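Local coordinates for protein GH62 hydrolase (Scytalidium thermophilum, PDB 4PVA) that probably removes alpha-L-arabinofuranosyl side groups from arabinoxylan, as a family 62 glycoside hydrolase of a thermophilic fungus, at residues A[40-48]-A[60-69]; A[106-115]-A[195-203]. One frame throughout, in Å; residues are numbered along the deposited sequence.

Contact 1: A[40-48]-A[60-69]; sequences RNIAGIKDP and FASTAKSEGY. With PO4 (phosphate ion), chain D; PO4 (phosphate ion), chain F.
An antiparallel hairpin pairing joins 44-48 to 60-65, from the first two strands of a four-stranded sheet, with the turn into the third strand beside them. K46 and S62 form a hydrogen-bonded pair, with K46 N to S62 O and S62 N to K46 O both 2.9 Å. Further along, A64 O accepts from both A43 N and G44 N, a classic beta bulge. On the face of I45 and T63, I42 CD1 lies 3.7 Å from T63 CB. On the face of K46, S62 and A64, the lysine runs past A64 CB and bends at chi3 (75°), bringing NZ to the ring edge of Y69, 2.9 Å from OH, and 2.7 Å from O3 of phosphate F; Y69 OH also bonds N331. S62 OG donates a hydrogen bond to the syn lone pair of D47 OD1 (2.7 Å) and accepts from A102 N of the next sheet. The extended K65 brings NZ to a lone pair of R40 O, 2.8 Å away in the carbonyl plane, and to phosphate D, beside R40, whose guanidinium pairs with D91. Such a hairpin, opening a four-stranded antiparallel sheet, is part of one blade of the family 62 five-bladed beta-propeller.

Contact 2: A[106-115]-A[195-203]; sequences FYFEPHKLWY and TTLAQFPRG
Two neighbouring propeller blades meet here by an aromatic cluster: F108 and Y115, from the hairpin 106-115, receive F200 from the loop that follows strand 189-196. The F108 and F200 rings form an offset stack, centroids 4.6 Å apart and planes at 25°, with F200 CD2 3.4 Å from F108 CE1. The opposite face of F108 is covered by P110 CD of its own hairpin, so the ring is sandwiched between the two. F200 reaches across because its CG is anti to the backbone N (chi1 -177°). Its CE2 then lies over one face of Y115, the two planes meeting at an oblique 59°, while CZ comes to the edge of the F106 ring.

L197 CD1 meets the F108 ring obliquely, 3.5 Å from F108 CZ, on the side where P110 lies. Segment 106-115 turns between two strands of its sheet, and 195-203 leaves the end of strand 189-196. Strands 106-108 and 113-115 are paired by backbone bonds around a short 3-10 turn, where K112 and L113 both face F108 as a G1 beta bulge. Within 195-203, T196 OG1 accepts from Q199 N in an ST motif at the start of the loop. V166 and C179, in strands of the same blade as 189-196, also touch F200.

H111 lies against the cluster from the hairpin side, one face of its imidazole over F108 CE2. A 2.7 Å hydrogen bond joins ND1 to Y115 OH and holds the imidazole in its rotation. This turns CE1 toward 195-203, where F200 O approaches at the ring edge, 3.1 Å away. P201, entered through a cis peptide bond, places CB over the centre of the F200 ring and packs CD 3.7 Å from Y115 OH.

Strand 101-108 connects the two contacts. Near its start, A102 bonds S62 and P103 touches D47, F60 and S62 of contact 1; its end supplies F106 and F108 to contact 2. The blade holding 101-108 thus meets one neighbour through 60-62 and the next through 195-203. The centres of the contacts lie 28 Å apart, and their nearest atoms about 6 Å apart without touching. Contact 1 pairs strands within a blade and is mainly hydrogen-bonded, whereas contact 2 joins two blades by rings with no hydrogen bond across it. Both phosphates, probably from the crystallisation liquor, are bound at contact 1, by K46 and K65; the family's active site probably lies near the propeller axis.

Contact 1: A[40-48]-A[60-69]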
loop_
_atom_site.group_PDB
_atom_site.type_symbol
_atom_site.label_atom_id
_atom_site.label_comp_id
_atom_site.label_asym_id
_atom_site.label_seq_id
_atom_site.Cartn_x
_atom_site.Cartn_y
_atom_site.Cartn_z
ATOM N N ARG A 40 -24.349 -5.759 -2.258
ATOM C CA ARG A 40 -23.483 -4.596 -2.403
ATOM C C ARG A 40 -22.991 -4.442 -3.843
ATOM O O ARG A 40 -22.578 -3.349 -4.266
ATOM C CB ARG A 40 -22.326 -4.700 -1.437
ATOM C CG ARG A 40 -22.761 -4.400 -0.021
ATOM C CD ARG A 40 -21.687 -4.779 0.958
ATOM N NE ARG A 40 -22.112 -4.635 2.356
ATOM C CZ ARG A 40 -21.747 -3.627 3.142
ATOM N NH1 ARG A 40 -20.986 -2.656 2.671
ATOM N NH2 ARG A 40 -22.136 -3.562 4.414
ATOM N N ASN A 41 -23.063 -5.505 -4.629
ATOM C CA ASN A 41 -22.717 -5.449 -6.053
ATOM C C ASN A 41 -21.360 -4.787 -6.294
ATOM O O ASN A 41 -21.201 -3.929 -7.160
ATOM C CB ASN A 41 -23.787 -4.674 -6.822
ATOM C CG ASN A 41 -25.123 -5.355 -6.792
ATOM O OD1 ASN A 41 -25.204 -6.584 -6.771
ATOM N ND2 ASN A 41 -26.178 -4.558 -6.808
ATOM N N ILE A 42 -20.381 -5.208 -5.518
ATOM C CA ILE A 42 -19.017 -4.696 -5.677
ATOM C C ILE A 42 -18.422 -5.166 -7.012
ATOM O O ILE A 42 -18.501 -6.355 -7.360
ATOM C CB ILE A 42 -18.171 -5.133 -4.469
ATOM C CG1 ILE A 42 -18.761 -4.604 -3.154
ATOM C CG2 ILE A 42 -16.724 -4.718 -4.647
ATOM C CD1 ILE A 42 -19.076 -3.132 -3.134
ATOM N N ALA A 43 -17.782 -4.247 -7.736
ATOM C CA ALA A 43 -17.166 -4.580 -9.021
ATOM C C ALA A 43 -15.732 -5.108 -8.838
ATOM O O ALA A 43 -15.312 -6.059 -9.505
ATOM C CB ALA A 43 -17.196 -3.393 -9.969
ATOM N N GLY A 44 -14.927 -4.421 -8.011
ATOM C CA GLY A 44 -13.522 -4.737 -7.818
ATOM C C GLY A 44 -13.166 -4.855 -6.355
ATOM O O GLY A 44 -13.677 -4.108 -5.521
ATOM N N ILE A 45 -12.250 -5.782 -6.063
ATOM C CA ILE A 45 -11.554 -5.813 -4.777
ATOM C C ILE A 45 -10.137 -5.368 -5.044
ATOM O O ILE A 45 -9.457 -5.880 -5.924
ATOM C CB ILE A 45 -11.589 -7.214 -4.121
ATOM C CG1 ILE A 45 -13.053 -7.690 -3.950
ATOM C CG2 ILE A 45 -10.930 -7.184 -2.762
ATOM C CD1 ILE A 45 -13.842 -6.890 -2.962
ATOM N N LYS A 46 -9.713 -4.377 -4.248
ATOM C CA LYS A 46 -8.586 -3.545 -4.589
ATOM C C LYS A 46 -7.640 -3.290 -3.427
ATOM O O LYS A 46 -7.997 -3.408 -2.261
ATOM C CB LYS A 46 -9.062 -2.188 -5.093
ATOM C CG LYS A 46 -9.863 -2.266 -6.373
ATOM C CD LYS A 46 -10.198 -0.902 -6.942
ATOM C CE LYS A 46 -9.008 -0.236 -7.592
ATOM N NZ LYS A 46 -9.388 1.076 -8.141
ATOM N N ASP A 47 -6.417 -2.917 -3.781
ATOM C CA ASP A 47 -5.465 -2.244 -2.903
ATOM C C ASP A 47 -5.342 -2.883 -1.528
ATOM O O ASP A 47 -5.718 -2.305 -0.513
ATOM C CB ASP A 47 -5.691 -0.733 -2.881
ATOM C CG ASP A 47 -7.015 -0.293 -2.388
ATOM O OD1 ASP A 47 -7.414 -0.704 -1.262
ATOM O OD2 ASP A 47 -7.671 0.550 -3.090
ATOM N N PRO A 48 -4.752 -4.087 -1.470
ATOM C CA PRO A 48 -4.680 -4.801 -0.191
ATOM C C PRO A 48 -3.533 -4.347 0.697
ATOM O O PRO A 48 -2.472 -3.931 0.214
ATOM C CB PRO A 48 -4.453 -6.245 -0.646
ATOM C CG PRO A 48 -3.646 -6.091 -1.887
ATOM C CD PRO A 48 -4.218 -4.890 -2.577
ATOM N N PHE A 60 -6.813 -6.205 4.696
ATOM C CA PHE A 60 -7.754 -5.109 4.492
ATOM C C PHE A 60 -7.655 -4.727 3.037
ATOM O O PHE A 60 -6.553 -4.679 2.473
ATOM C CB PHE A 60 -7.439 -3.904 5.385
ATOM C CG PHE A 60 -7.457 -4.218 6.874
ATOM C CD1 PHE A 60 -6.401 -4.918 7.456
ATOM C CD2 PHE A 60 -8.518 -3.843 7.666
ATOM C CE1 PHE A 60 -6.413 -5.237 8.801
ATOM C CE2 PHE A 60 -8.513 -4.131 9.021
ATOM C CZ PHE A 60 -7.457 -4.824 9.568
ATOM N N ALA A 61 -8.776 -4.478 2.392
ATOM C CA ALA A 61 -8.851 -4.121 0.990
ATOM C C ALA A 61 -9.987 -3.144 0.757
ATOM O O ALA A 61 -10.853 -2.974 1.634
ATOM C CB ALA A 61 -9.041 -5.368 0.121
ATOM N N SER A 62 -10.014 -2.503 -0.402
ATOM C CA SER A 62 -11.115 -1.636 -0.752
ATOM C C SER A 62 -12.069 -2.326 -1.657
ATOM O O SER A 62 -11.710 -3.143 -2.492
ATOM C CB SER A 62 -10.657 -0.375 -1.412
ATOM O OG SER A 62 -9.803 0.343 -0.501
ATOM N N THR A 63 -13.331 -1.995 -1.480
ATOM C CA THR A 63 -14.393 -2.347 -2.411
ATOM C C THR A 63 -14.587 -1.183 -3.352
ATOM O O THR A 63 -14.607 -0.023 -2.924
ATOM C CB THR A 63 -15.707 -2.690 -1.679
ATOM O OG1 THR A 63 -16.137 -1.543 -0.922
ATOM C CG2 THR A 63 -15.513 -3.843 -0.765
ATOM N N ALA A 64 -14.744 -1.474 -4.647
ATOM C CA ALA A 64 -14.949 -0.447 -5.640
ATOM C C ALA A 64 -16.134 -0.785 -6.510
ATOM O O ALA A 64 -16.255 -1.926 -6.954
ATOM C CB ALA A 64 -13.708 -0.321 -6.494
ATOM N N LYS A 65 -16.949 0.223 -6.772
ATOM C CA LYS A 65 -18.032 0.132 -7.756
ATOM C C LYS A 65 -18.240 1.563 -8.230
ATOM O O LYS A 65 -17.717 2.493 -7.659
ATOM C CB LYS A 65 -19.298 -0.516 -7.163
ATOM C CG LYS A 65 -19.681 0.049 -5.811
ATOM C CD LYS A 65 -20.967 -0.599 -5.287
ATOM C CE LYS A 65 -21.234 -0.191 -3.853
ATOM N NZ LYS A 65 -22.522 -0.707 -3.317
ATOM N N SER A 66 -19.068 1.738 -9.249
ATOM C CA SER A 66 -19.349 3.088 -9.714
ATOM C C SER A 66 -19.918 3.987 -8.612
ATOM O O SER A 66 -19.641 5.162 -8.587
ATOM C CB SER A 66 -20.231 3.056 -10.963
ATOM O OG SER A 66 -19.452 2.544 -12.049
ATOM N N GLU A 67 -20.667 3.411 -7.675
ATOM C CA GLU A 67 -21.263 4.185 -6.593
ATOM C C GLU A 67 -20.252 4.721 -5.589
ATOM O O GLU A 67 -20.490 5.738 -4.947
ATOM C CB GLU A 67 -22.305 3.321 -5.866
ATOM C CG GLU A 67 -23.092 4.007 -4.748
ATOM C CD GLU A 67 -22.345 4.097 -3.416
ATOM O OE1 GLU A 67 -22.595 5.088 -2.689
ATOM O OE2 GLU A 67 -21.494 3.220 -3.084
ATOM N N GLY A 68 -19.123 4.029 -5.414
ATOM C CA GLY A 68 -18.185 4.492 -4.435
ATOM C C GLY A 68 -17.203 3.455 -3.945
ATOM O O GLY A 68 -17.139 2.332 -4.452
ATOM N N TYR A 69 -16.482 3.867 -2.908
ATOM C CA TYR A 69 -15.423 3.087 -2.263
ATOM C C TYR A 69 -15.660 2.950 -0.799
ATOM O O TYR A 69 -15.976 3.925 -0.107
ATOM C CB TYR A 69 -14.048 3.739 -2.419
ATOM C CG TYR A 69 -13.429 3.506 -3.744
ATOM C CD1 TYR A 69 -13.879 4.153 -4.875
ATOM C CD2 TYR A 69 -12.351 2.634 -3.881
ATOM C CE1 TYR A 69 -13.316 3.889 -6.119
ATOM C CE2 TYR A 69 -11.772 2.388 -5.096
ATOM C CZ TYR A 69 -12.243 3.022 -6.210
ATOM O OH TYR A 69 -11.664 2.761 -7.434
HETATM P P PO4 D . -21.342 -0.352 0.214
HETATM O O1 PO4 D . -20.397 0.839 0.261
HETATM O O2 PO4 D . -22.632 -0.101 -0.561
HETATM O O3 PO4 D . -20.629 -1.439 -0.484
HETATM O O4 PO4 D . -21.699 -0.740 1.627
HETATM P P PO4 F . -5.949 2.513 -8.200
HETATM O O1 PO4 F . -4.829 1.994 -9.132
HETATM O O2 PO4 F . -5.655 3.995 -7.879
HETATM O O3 PO4 F . -7.233 2.470 -8.996
HETATM O O4 PO4 F . -5.986 1.699 -6.995
HETATM O O HOH W 1 -18.251 -1.952 0.798
#

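Contact 2: A[106-115]-A[195-203]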
loop_
_atom_site.group_PDB
_atom_site.type_symbol
_atom_site.label_atom_id
_atom_site.label_comp_id
_atom_site.label_asym_id
_atom_site.label_seq_id
_atom_site.Cartn_x
_atom_site.Cartn_y
_atom_site.Cartn_z
ATOM N N PHE A 106 -0.672 -1.471 10.318
ATOM C CA PHE A 106 0.508 -1.788 11.096
ATOM C C PHE A 106 0.192 -1.630 12.573
ATOM O O PHE A 106 -0.801 -0.989 12.937
ATOM C CB PHE A 106 1.732 -0.929 10.705
ATOM C CG PHE A 106 1.487 0.541 10.807
ATOM C CD1 PHE A 106 1.666 1.234 12.011
ATOM C CD2 PHE A 106 0.983 1.248 9.715
ATOM C CE1 PHE A 106 1.389 2.587 12.094
ATOM C CE2 PHE A 106 0.691 2.578 9.798
ATOM C CZ PHE A 106 0.889 3.253 10.992
ATOM N N TYR A 107 1.035 -2.234 13.408
ATOM C CA TYR A 107 0.901 -2.155 14.869
ATOM C C TYR A 107 1.830 -1.095 15.399
ATOM O O TYR A 107 3.045 -1.161 15.233
ATOM C CB TYR A 107 1.255 -3.501 15.472
ATOM C CG TYR A 107 0.922 -3.634 16.952
ATOM C CD1 TYR A 107 -0.387 -3.654 17.397
ATOM C CD2 TYR A 107 1.935 -3.745 17.878
ATOM C CE1 TYR A 107 -0.671 -3.796 18.758
ATOM C CE2 TYR A 107 1.647 -3.866 19.219
ATOM C CZ TYR A 107 0.378 -3.899 19.618
ATOM O OH TYR A 107 0.072 -4.056 20.974
ATOM N N PHE A 108 1.245 -0.068 16.018
ATOM C CA PHE A 108 2.007 1.018 16.562
ATOM C C PHE A 108 2.303 0.592 18.009
ATOM O O PHE A 108 1.510 0.856 18.933
ATOM C CB PHE A 108 1.273 2.379 16.503
ATOM C CG PHE A 108 2.176 3.529 16.807
ATOM C CD1 PHE A 108 3.049 4.010 15.868
ATOM C CD2 PHE A 108 2.131 4.155 18.055
ATOM C CE1 PHE A 108 3.912 5.048 16.152
ATOM C CE2 PHE A 108 3.000 5.183 18.344
ATOM C CZ PHE A 108 3.875 5.649 17.403
ATOM N N GLU A 109 3.461 -0.018 18.211
ATOM C CA GLU A 109 3.762 -0.714 19.469
ATOM C C GLU A 109 3.698 0.216 20.681
ATOM O O GLU A 109 3.159 -0.190 21.724
ATOM C CB GLU A 109 5.095 -1.466 19.359
ATOM C CG GLU A 109 5.491 -2.254 20.612
ATOM C CD GLU A 109 6.053 -1.360 21.705
ATOM O OE1 GLU A 109 6.657 -0.306 21.405
ATOM O OE2 GLU A 109 5.875 -1.704 22.892
ATOM N N PRO A 110 4.211 1.458 20.577
ATOM C CA PRO A 110 4.106 2.310 21.777
ATOM C C PRO A 110 2.672 2.567 22.263
ATOM O O PRO A 110 2.503 2.891 23.473
ATOM C CB PRO A 110 4.795 3.607 21.340
ATOM C CG PRO A 110 5.739 3.190 20.257
ATOM C CD PRO A 110 5.054 2.067 19.536
ATOM N N HIS A 111 1.634 2.477 21.431
ATOM C CA HIS A 111 0.242 2.640 21.862
ATOM C C HIS A 111 -0.523 1.340 22.066
ATOM O O HIS A 111 -1.697 1.359 22.402
ATOM C CB HIS A 111 -0.583 3.494 20.886
ATOM C CG HIS A 111 -0.085 4.889 20.725
ATOM N ND1 HIS A 111 -0.514 5.712 19.708
ATOM C CD2 HIS A 111 0.864 5.579 21.395
ATOM C CE1 HIS A 111 0.121 6.866 19.785
ATOM N NE2 HIS A 111 0.969 6.811 20.793
ATOM N N LYS A 112 0.126 0.224 21.772
ATOM C CA LYS A 112 -0.543 -1.066 21.767
ATOM C C LYS A 112 -1.834 -1.007 20.957
ATOM O O LYS A 112 -2.846 -1.591 21.291
ATOM C CB LYS A 112 -0.791 -1.513 23.225
ATOM C CG LYS A 112 0.474 -1.503 24.067
ATOM C CD LYS A 112 1.434 -2.576 23.670
ATOM C CE LYS A 112 2.664 -2.630 24.575
ATOM N NZ LYS A 112 3.509 -1.398 24.515
ATOM N N LEU A 113 -1.750 -0.343 19.793
ATOM C CA LEU A 113 -2.889 -0.212 18.891
ATOM C C LEU A 113 -2.471 -0.504 17.465
ATOM O O LEU A 113 -1.426 -0.028 17.027
ATOM C CB LEU A 113 -3.448 1.201 18.903
ATOM C CG LEU A 113 -4.205 1.636 20.154
ATOM C CD1 LEU A 113 -4.558 3.109 20.024
ATOM C CD2 LEU A 113 -5.464 0.822 20.335
ATOM N N TRP A 114 -3.328 -1.233 16.772
ATOM C CA TRP A 114 -3.239 -1.301 15.303
ATOM C C TRP A 114 -3.732 0.035 14.769
ATOM O O TRP A 114 -4.746 0.577 15.244
ATOM C CB TRP A 114 -4.077 -2.436 14.746
ATOM C CG TRP A 114 -3.556 -3.781 15.133
ATOM C CD1 TRP A 114 -3.870 -4.514 16.239
ATOM C CD2 TRP A 114 -2.560 -4.536 14.431
ATOM N NE1 TRP A 114 -3.147 -5.680 16.255
ATOM C CE2 TRP A 114 -2.331 -5.719 15.153
ATOM C CE3 TRP A 114 -1.863 -4.329 13.239
ATOM C CZ2 TRP A 114 -1.426 -6.693 14.720
ATOM C CZ3 TRP A 114 -0.963 -5.288 12.818
ATOM C CH2 TRP A 114 -0.739 -6.442 13.564
ATOM N N TYR A 115 -3.011 0.571 13.775
ATOM C CA TYR A 115 -3.466 1.705 12.959
ATOM C C TYR A 115 -3.781 1.217 11.565
ATOM O O TYR A 115 -3.032 0.422 10.978
ATOM C CB TYR A 115 -2.415 2.805 12.890
ATOM C CG TYR A 115 -2.374 3.654 14.133
ATOM C CD1 TYR A 115 -1.918 3.128 15.339
ATOM C CD2 TYR A 115 -2.775 5.007 14.125
ATOM C CE1 TYR A 115 -1.907 3.891 16.515
ATOM C CE2 TYR A 115 -2.764 5.761 15.294
ATOM C CZ TYR A 115 -2.307 5.204 16.470
ATOM O OH TYR A 115 -2.294 5.975 17.648
ATOM N N THR A 195 6.543 13.623 11.775
ATOM C CA THR A 195 6.351 14.007 13.186
ATOM C C THR A 195 7.217 13.084 14.018
ATOM O O THR A 195 7.827 12.163 13.522
ATOM C CB THR A 195 4.870 13.928 13.588
ATOM O OG1 THR A 195 4.738 14.594 14.875
ATOM C CG2 THR A 195 4.368 12.525 13.680
ATOM N N THR A 196 7.356 13.328 15.315
ATOM C CA THR A 196 8.147 12.435 16.147
ATOM C C THR A 196 7.313 11.234 16.585
ATOM O O THR A 196 6.083 11.308 16.654
ATOM C CB THR A 196 8.696 13.132 17.394
ATOM O OG1 THR A 196 7.601 13.510 18.215
ATOM C CG2 THR A 196 9.543 14.329 17.002
ATOM N N LEU A 197 8.015 10.151 16.941
ATOM C CA LEU A 197 7.339 8.973 17.449
ATOM C C LEU A 197 6.489 9.327 18.689
ATOM O O LEU A 197 5.372 8.867 18.835
ATOM C CB LEU A 197 8.372 7.878 17.763
ATOM C CG LEU A 197 7.809 6.498 18.040
ATOM C CD1 LEU A 197 7.334 5.800 16.779
ATOM C CD2 LEU A 197 8.826 5.602 18.685
ATOM N N ALA A 198 7.054 10.158 19.561
ATOM C CA ALA A 198 6.362 10.622 20.784
ATOM C C ALA A 198 5.055 11.330 20.476
ATOM O O ALA A 198 4.068 11.175 21.209
ATOM C CB ALA A 198 7.276 11.514 21.583
ATOM N N GLN A 199 5.007 12.134 19.410
ATOM C CA GLN A 199 3.788 12.852 19.030
ATOM C C GLN A 199 2.751 12.067 18.224
ATOM O O GLN A 199 1.565 12.382 18.294
ATOM C CB GLN A 199 4.142 14.091 18.243
ATOM C CG GLN A 199 4.872 15.131 19.067
ATOM C CD GLN A 199 4.926 16.496 18.425
ATOM O OE1 GLN A 199 4.098 16.851 17.624
ATOM N NE2 GLN A 199 5.886 17.300 18.849
ATOM N N PHE A 200 3.222 11.090 17.428
ATOM C CA PHE A 200 2.382 10.352 16.483
ATOM C C PHE A 200 1.082 9.910 17.140
ATOM O O PHE A 200 1.158 9.332 18.211
ATOM C CB PHE A 200 3.150 9.143 15.971
ATOM C CG PHE A 200 2.404 8.366 14.933
ATOM C CD1 PHE A 200 2.543 8.723 13.565
ATOM C CD2 PHE A 200 1.512 7.364 15.281
ATOM C CE1 PHE A 200 1.807 8.052 12.601
ATOM C CE2 PHE A 200 0.795 6.690 14.308
ATOM C CZ PHE A 200 0.948 7.050 12.976
ATOM N N PRO A 201 -0.066 10.094 16.505
ATOM C CA PRO A 201 -0.296 10.557 15.124
ATOM C C PRO A 201 -0.382 12.049 14.940
ATOM O O PRO A 201 -0.671 12.496 13.829
ATOM C CB PRO A 201 -1.633 9.912 14.768
ATOM C CG PRO A 201 -2.343 9.849 16.114
ATOM C CD PRO A 201 -1.291 9.533 17.104
ATOM N N ARG A 202 -0.178 12.837 16.007
ATOM C CA ARG A 202 -0.260 14.285 15.919
ATOM C C ARG A 202 1.018 14.920 15.386
ATOM O O ARG A 202 2.062 14.310 15.481
ATOM C CB ARG A 202 -0.587 14.916 17.297
ATOM C CG ARG A 202 -1.854 14.385 17.913
ATOM C CD ARG A 202 -2.052 15.037 19.289
ATOM N NE ARG A 202 -3.125 14.453 20.046
ATOM C CZ ARG A 202 -4.410 14.695 19.807
ATOM N NH1 ARG A 202 -4.771 15.559 18.864
ATOM N NH2 ARG A 202 -5.328 14.099 20.569
ATOM N N GLY A 203 0.906 16.136 14.876
ATOM C CA GLY A 203 2.030 16.978 14.573
ATOM C C GLY A 203 2.655 16.802 13.208
ATOM O O GLY A 203 3.733 17.314 12.987
#